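Side-chain contacts in DyP (Bjerkandera adusta, PDB 3VXJ), which is a heme-containing peroxidase of the dye-decolorizing family that probably uses hydrogen peroxide to oxidise dyes and phenolic compounds: residues Gly306-Val309 with Arg310-Pro314; Gly389-Pro392 with Ile393-Gln396. All coordinates share one frame; numbering follows the deposited sequence.

Interaction 1: Gly306-Val309 with Arg310-Pro314. With HEM (protoporphyrin IX containing Fe), chain B; 3DM (2,6-dimethoxyphenol), chain D.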
# COMPACT_ATOMS: atom_id res chain seq x y z
N GLY A 306 6.25 -7.14 -16.91
CA GLY A 306 5.19 -7.41 -15.94
C GLY A 306 5.60 -7.52 -14.47
O GLY A 306 4.79 -7.93 -13.64
N ALA A 307 6.84 -7.13 -14.14
CA ALA A 307 7.30 -7.08 -12.75
C ALA A 307 6.42 -6.14 -11.91
O ALA A 307 5.94 -5.12 -12.40
CB ALA A 307 8.75 -6.64 -12.70
N HIS A 308 6.26 -6.47 -10.62
CA HIS A 308 5.38 -5.72 -9.73
C HIS A 308 5.56 -4.22 -9.82
O HIS A 308 4.59 -3.50 -10.07
CB HIS A 308 5.56 -6.20 -8.29
CG HIS A 308 4.67 -5.51 -7.30
ND1 HIS A 308 3.30 -5.72 -7.26
CD2 HIS A 308 4.94 -4.63 -6.31
CE1 HIS A 308 2.78 -4.98 -6.30
NE2 HIS A 308 3.75 -4.32 -5.69
N VAL A 309 6.78 -3.72 -9.60
CA VAL A 309 6.96 -2.27 -9.52
C VAL A 309 6.77 -1.59 -10.87
O VAL A 309 6.33 -0.43 -10.93
CB VAL A 309 8.30 -1.85 -8.87
CG1 VAL A 309 8.37 -2.37 -7.43
CG2 VAL A 309 9.50 -2.32 -9.67
N ARG A 310 7.06 -2.31 -11.95
CA ARG A 310 6.88 -1.78 -13.30
C ARG A 310 5.41 -1.69 -13.70
O ARG A 310 5.00 -0.75 -14.37
CB ARG A 310 7.68 -2.60 -14.31
CG ARG A 310 7.69 -2.02 -15.72
CD ARG A 310 8.77 -2.71 -16.52
NE ARG A 310 8.90 -2.12 -17.85
CZ ARG A 310 9.83 -2.44 -18.74
NH1 ARG A 310 10.71 -3.41 -18.47
NH2 ARG A 310 9.88 -1.80 -19.91
N LYS A 311 4.62 -2.66 -13.25
CA LYS A 311 3.17 -2.62 -13.44
C LYS A 311 2.49 -1.52 -12.63
O LYS A 311 1.58 -0.85 -13.12
CB LYS A 311 2.56 -3.97 -13.07
CG LYS A 311 2.83 -5.06 -14.10
CD LYS A 311 1.88 -4.98 -15.30
CE LYS A 311 1.45 -6.37 -15.74
NZ LYS A 311 0.32 -6.31 -16.71
N THR A 312 2.93 -1.32 -11.40
CA THR A 312 2.24 -0.37 -10.52
C THR A 312 2.74 1.06 -10.70
O THR A 312 2.01 2.00 -10.41
CB THR A 312 2.31 -0.78 -9.05
OG1 THR A 312 3.69 -0.80 -8.64
CG2 THR A 312 1.66 -2.16 -8.82
N ASN A 313 3.97 1.20 -11.21
CA ASN A 313 4.49 2.48 -11.67
C ASN A 313 5.31 2.30 -12.94
O ASN A 313 6.51 2.01 -12.88
CB ASN A 313 5.33 3.18 -10.60
CG ASN A 313 5.91 4.51 -11.09
OD1 ASN A 313 5.56 5.00 -12.18
ND2 ASN A 313 6.81 5.08 -10.29
N PRO A 314 4.66 2.46 -14.10
CA PRO A 314 5.29 2.16 -15.38
C PRO A 314 6.40 3.12 -15.80
O PRO A 314 7.11 2.81 -16.75
CB PRO A 314 4.13 2.21 -16.38
CG PRO A 314 2.90 1.99 -15.54
CD PRO A 314 3.20 2.66 -14.25
CHA HEM B . 6.23 -1.25 -4.59
CHB HEM B . 5.40 -5.36 -2.18
CHC HEM B . 0.66 -4.98 -3.06
CHD HEM B . 1.45 -0.85 -5.44
C1A HEM B . 6.42 -2.41 -3.89
C2A HEM B . 7.70 -2.95 -3.49
C3A HEM B . 7.47 -4.09 -2.83
C4A HEM B . 6.04 -4.29 -2.77
CMA HEM B . 8.51 -5.04 -2.20
CAA HEM B . 9.07 -2.32 -3.85
CBA HEM B . 9.59 -1.28 -2.86
CGA HEM B . 8.85 0.04 -2.90
O1A HEM B . 8.99 0.81 -3.88
O2A HEM B . 8.13 0.34 -1.91
C1B HEM B . 4.05 -5.62 -2.19
C2B HEM B . 3.39 -6.75 -1.57
C3B HEM B . 2.07 -6.64 -1.81
C4B HEM B . 1.87 -5.43 -2.58
CMB HEM B . 4.14 -7.86 -0.80
CAB HEM B . 0.93 -7.57 -1.35
CBB HEM B . 1.04 -8.36 -0.28
C1C HEM B . 0.47 -3.86 -3.82
C2C HEM B . -0.79 -3.42 -4.38
C3C HEM B . -0.57 -2.28 -5.06
C4C HEM B . 0.84 -1.97 -4.93
CMC HEM B . -2.12 -4.16 -4.19
CAC HEM B . -1.58 -1.39 -5.83
CBC HEM B . -2.58 -1.92 -6.54
C1D HEM B . 2.79 -0.56 -5.37
C2D HEM B . 3.36 0.68 -5.83
C3D HEM B . 4.83 0.55 -5.58
C4D HEM B . 5.02 -0.75 -4.98
CMD HEM B . 2.68 1.90 -6.48
CAD HEM B . 5.88 1.62 -5.94
CBD HEM B . 6.20 1.46 -7.42
CGD HEM B . 7.18 2.50 -7.89
O1D HEM B . 8.21 2.10 -8.51
O2D HEM B . 6.96 3.71 -7.65
NA HEM B . 5.44 -3.27 -3.46
NB HEM B . 3.09 -4.84 -2.83
NC HEM B . 1.45 -2.97 -4.21
ND HEM B . 3.79 -1.37 -4.84
FE HEM B . 3.44 -3.15 -3.89
O1 3DM D . 7.69 7.77 -11.65
C1 3DM D . 8.01 8.09 -12.95
C2 3DM D . 7.02 8.24 -13.93
O2 3DM D . 5.71 8.05 -13.57
C7 3DM D . 4.75 7.84 -14.62
C3 3DM D . 7.40 8.58 -15.23
C4 3DM D . 8.75 8.74 -15.56
C5 3DM D . 9.73 8.60 -14.59
C6 3DM D . 9.36 8.27 -13.29
O3 3DM D . 10.28 8.11 -12.29
C8 3DM D . 11.67 7.97 -12.68
O HOH W 1 3.32 -2.12 -2.19

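Interaction 2: Gly389-Pro392 with Ile393-Gln396. With HEM (protoporphyrin IX containing Fe), chain B.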
# COMPACT_ATOMS: atom_id res chain seq x y z
N GLY A 389 1.73 -9.90 -19.73
CA GLY A 389 1.08 -10.86 -18.86
C GLY A 389 0.61 -10.26 -17.55
O GLY A 389 0.58 -9.03 -17.38
N ILE A 390 0.22 -11.13 -16.63
CA ILE A 390 -0.40 -10.75 -15.36
C ILE A 390 0.68 -10.56 -14.30
O ILE A 390 1.57 -11.40 -14.15
CB ILE A 390 -1.41 -11.84 -14.93
CG1 ILE A 390 -2.43 -12.11 -16.05
CG2 ILE A 390 -2.07 -11.48 -13.59
CD1 ILE A 390 -3.07 -10.84 -16.63
N GLU A 391 0.60 -9.46 -13.56
CA GLU A 391 1.60 -9.15 -12.55
C GLU A 391 1.63 -10.31 -11.53
O GLU A 391 0.59 -10.65 -10.95
CB GLU A 391 1.24 -7.82 -11.89
CG GLU A 391 2.39 -7.15 -11.17
CD GLU A 391 2.71 -7.80 -9.85
OE1 GLU A 391 1.95 -7.56 -8.88
OE2 GLU A 391 3.71 -8.56 -9.78
N PRO A 392 2.80 -10.95 -11.34
CA PRO A 392 2.84 -12.18 -10.54
C PRO A 392 2.56 -12.04 -9.05
O PRO A 392 2.16 -13.03 -8.43
CB PRO A 392 4.26 -12.72 -10.77
CG PRO A 392 5.06 -11.49 -11.16
CD PRO A 392 4.10 -10.67 -11.98
N ILE A 393 2.77 -10.86 -8.46
CA ILE A 393 2.54 -10.68 -7.03
C ILE A 393 1.07 -10.42 -6.71
O ILE A 393 0.48 -11.15 -5.91
CB ILE A 393 3.49 -9.61 -6.44
CG1 ILE A 393 4.96 -9.93 -6.79
CG2 ILE A 393 3.29 -9.44 -4.93
CD1 ILE A 393 5.43 -11.36 -6.45
N ILE A 394 0.47 -9.40 -7.33
CA ILE A 394 -0.93 -9.06 -7.01
C ILE A 394 -1.90 -9.04 -8.19
O ILE A 394 -3.06 -8.72 -8.02
CB ILE A 394 -1.08 -7.78 -6.10
CG1 ILE A 394 -0.23 -6.61 -6.59
CG2 ILE A 394 -0.77 -8.12 -4.64
CD1 ILE A 394 -0.82 -5.88 -7.78
N GLY A 395 -1.44 -9.39 -9.39
CA GLY A 395 -2.36 -9.49 -10.53
C GLY A 395 -3.38 -10.60 -10.30
O GLY A 395 -3.04 -11.68 -9.82
N GLN A 396 -4.64 -10.36 -10.66
CA GLN A 396 -5.69 -11.32 -10.29
C GLN A 396 -6.42 -12.07 -11.42
O GLN A 396 -7.18 -13.01 -11.16
CB GLN A 396 -6.65 -10.72 -9.27
CG GLN A 396 -5.96 -10.57 -7.93
CD GLN A 396 -6.92 -10.31 -6.80
OE1 GLN A 396 -6.95 -11.07 -5.83
NE2 GLN A 396 -7.70 -9.25 -6.91
CHA HEM B . 6.23 -1.25 -4.59
CHB HEM B . 5.40 -5.36 -2.18
CHC HEM B . 0.66 -4.98 -3.06
CHD HEM B . 1.45 -0.85 -5.44
C1A HEM B . 6.42 -2.41 -3.89
C2A HEM B . 7.70 -2.95 -3.49
C3A HEM B . 7.47 -4.09 -2.83
C4A HEM B . 6.04 -4.29 -2.77
CMA HEM B . 8.51 -5.04 -2.20
CAA HEM B . 9.07 -2.32 -3.85
CBA HEM B . 9.59 -1.28 -2.86
CGA HEM B . 8.85 0.04 -2.90
O1A HEM B . 8.99 0.81 -3.88
O2A HEM B . 8.13 0.34 -1.91
C1B HEM B . 4.05 -5.62 -2.19
C2B HEM B . 3.39 -6.75 -1.57
C3B HEM B . 2.07 -6.64 -1.81
C4B HEM B . 1.87 -5.43 -2.58
CMB HEM B . 4.14 -7.86 -0.80
CAB HEM B . 0.93 -7.57 -1.35
CBB HEM B . 1.04 -8.36 -0.28
C1C HEM B . 0.47 -3.86 -3.82
C2C HEM B . -0.79 -3.42 -4.38
C3C HEM B . -0.57 -2.28 -5.06
C4C HEM B . 0.84 -1.97 -4.93
CMC HEM B . -2.12 -4.16 -4.19
CAC HEM B . -1.58 -1.39 -5.83
CBC HEM B . -2.58 -1.92 -6.54
C1D HEM B . 2.79 -0.56 -5.37
C2D HEM B . 3.36 0.68 -5.83
C3D HEM B . 4.83 0.55 -5.58
C4D HEM B . 5.02 -0.75 -4.98
CMD HEM B . 2.68 1.90 -6.48
CAD HEM B . 5.88 1.62 -5.94
CBD HEM B . 6.20 1.46 -7.42
CGD HEM B . 7.18 2.50 -7.89
O1D HEM B . 8.21 2.10 -8.51
O2D HEM B . 6.96 3.71 -7.65
NA HEM B . 5.44 -3.27 -3.46
NB HEM B . 3.09 -4.84 -2.83
NC HEM B . 1.45 -2.97 -4.21
ND HEM B . 3.79 -1.37 -4.84
FE HEM B . 3.44 -3.15 -3.89
O HOH W 2 1.20 -13.85 -5.85
O HOH W 1 3.32 -2.12 -2.19

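Interaction 1: Gly306-Val309 with Arg310-Pro314
Gly306 meets Lys311 as the chain enters the short helix 308-312: the bent lysine chain passes alongside the glycine, with Lys311 CE 3.9 Å from Gly306 CA. The ammonium end travels on to the backbone oxygens of Trp374, Phe380 and Gly389. Ala307, at the N-cap position, has only a methyl group and caps nothing with its side chain; its carbonyl O accepts Lys311 N at 2.9 Å, in the first turn of the helix.

His308 is the axial ligand of the heme, its NE2 2.2 Å from the iron, while water 1 takes the other side of the metal. Its CG stands anti to the backbone N (chi1 -178°), which sends the imidazole off the helix toward the porphyrin. Thr312, one turn later, lays its CG2 methyl over one face of that ring in a CH-pi contact, 4.3 Å from the ring centroid. The same threonine grips His308 O twice, through its backbone N (3.0 Å) and through OG1 (3.2 Å), so its hydroxyl is satisfied without leaving the helix. The ND1 of His308 is taken by Glu391. Val309 sends CG1 against the heme, 3.6 Å from HEM CAA, and its carbonyl receives Asn313 N as the helix ends. There the amide of Asn313 bridges two ligands: ND2 donates to the heme propionate O2D at 3.0 Å and to the phenol oxygen O1 of 2,6-dimethoxyphenol.

The proximal helix stands on the heme by His308, with the loop holding Glu391 beside it, while the backbones of His308 and Val309 are hydrogen-bonded to Met260 and Phe261 at the end of helix 249-261.

Interaction 2: Gly389-Pro392 with Ile393-Gln396
Glu391 OE1 is gripped by two N-H groups, the backbone N of Ile394 at 2.8 Å and ND1 of the heme ligand His308. The other carboxylate oxygen, OE2, takes Ile393 N at 2.8 Å in a nearly straight bond (172°). Both backbone donors come from above the carboxylate plane, about 45° out of it, so the loop after Glu391 folds back over its own side chain. The chain bend at chi2 (-76°) curls the carboxylate under these two amides. A glutamate suits this place: it is long enough to return to its own backbone, and its two oxygens serve two successive N-H groups while still accepting from the histidine. An acidic partner on the proximal histidine N-H is familiar from other heme peroxidases, and here it holds the imidazole in place. Replacing Glu391 by an alanine would probably leave the amides of Ile393 and Ile394 without their acceptor and His308 freer to turn about its iron bond.

The turn is closed by Gly395 N, which bonds to Glu391 O at 2.9 Å. Glycine is needed here, since a side chain would run into that carbonyl and into CG2 of Ile390, which lies 3.6 Å from Gly395 C. Pro392 has no N-H to offer and stiffens the turn; its carbonyl and that of Ile393 both accept from water 2. Ile394, a branched aliphatic residue suited to a heme edge, presses CG2 to within 3.7 Å of HEM CAB and rests CG1 against OE1.

This loop, between helix 367-375 and strand 401-403, is packed against three elements of the fold: Ile393 and Ile394 against Val420 of strand 420-430, Pro392 and Ile393 against Met260 of helix 249-261, and Glu391, Ile393 and Ile394 against helix 308-312.

How the interactions relate
Running from the N terminus, the chain first closes interaction 1, a single helical turn and its exit at 306-314, and only some 75 residues later closes interaction 2, the tight turn at 389-396. The two are in series, neither nested nor crossed, yet their centres lie 10 Å apart and they touch directly. Two probable hydrogen bonds join them, the histidine-glutamate bond and that from Lys311 NZ to Gly389 O, and Gly306 O packs on Pro392 CD. Both reach the heme, so together they tie helix 308-312 to the loop leading into strand 401-403 and build the proximal side of the pocket.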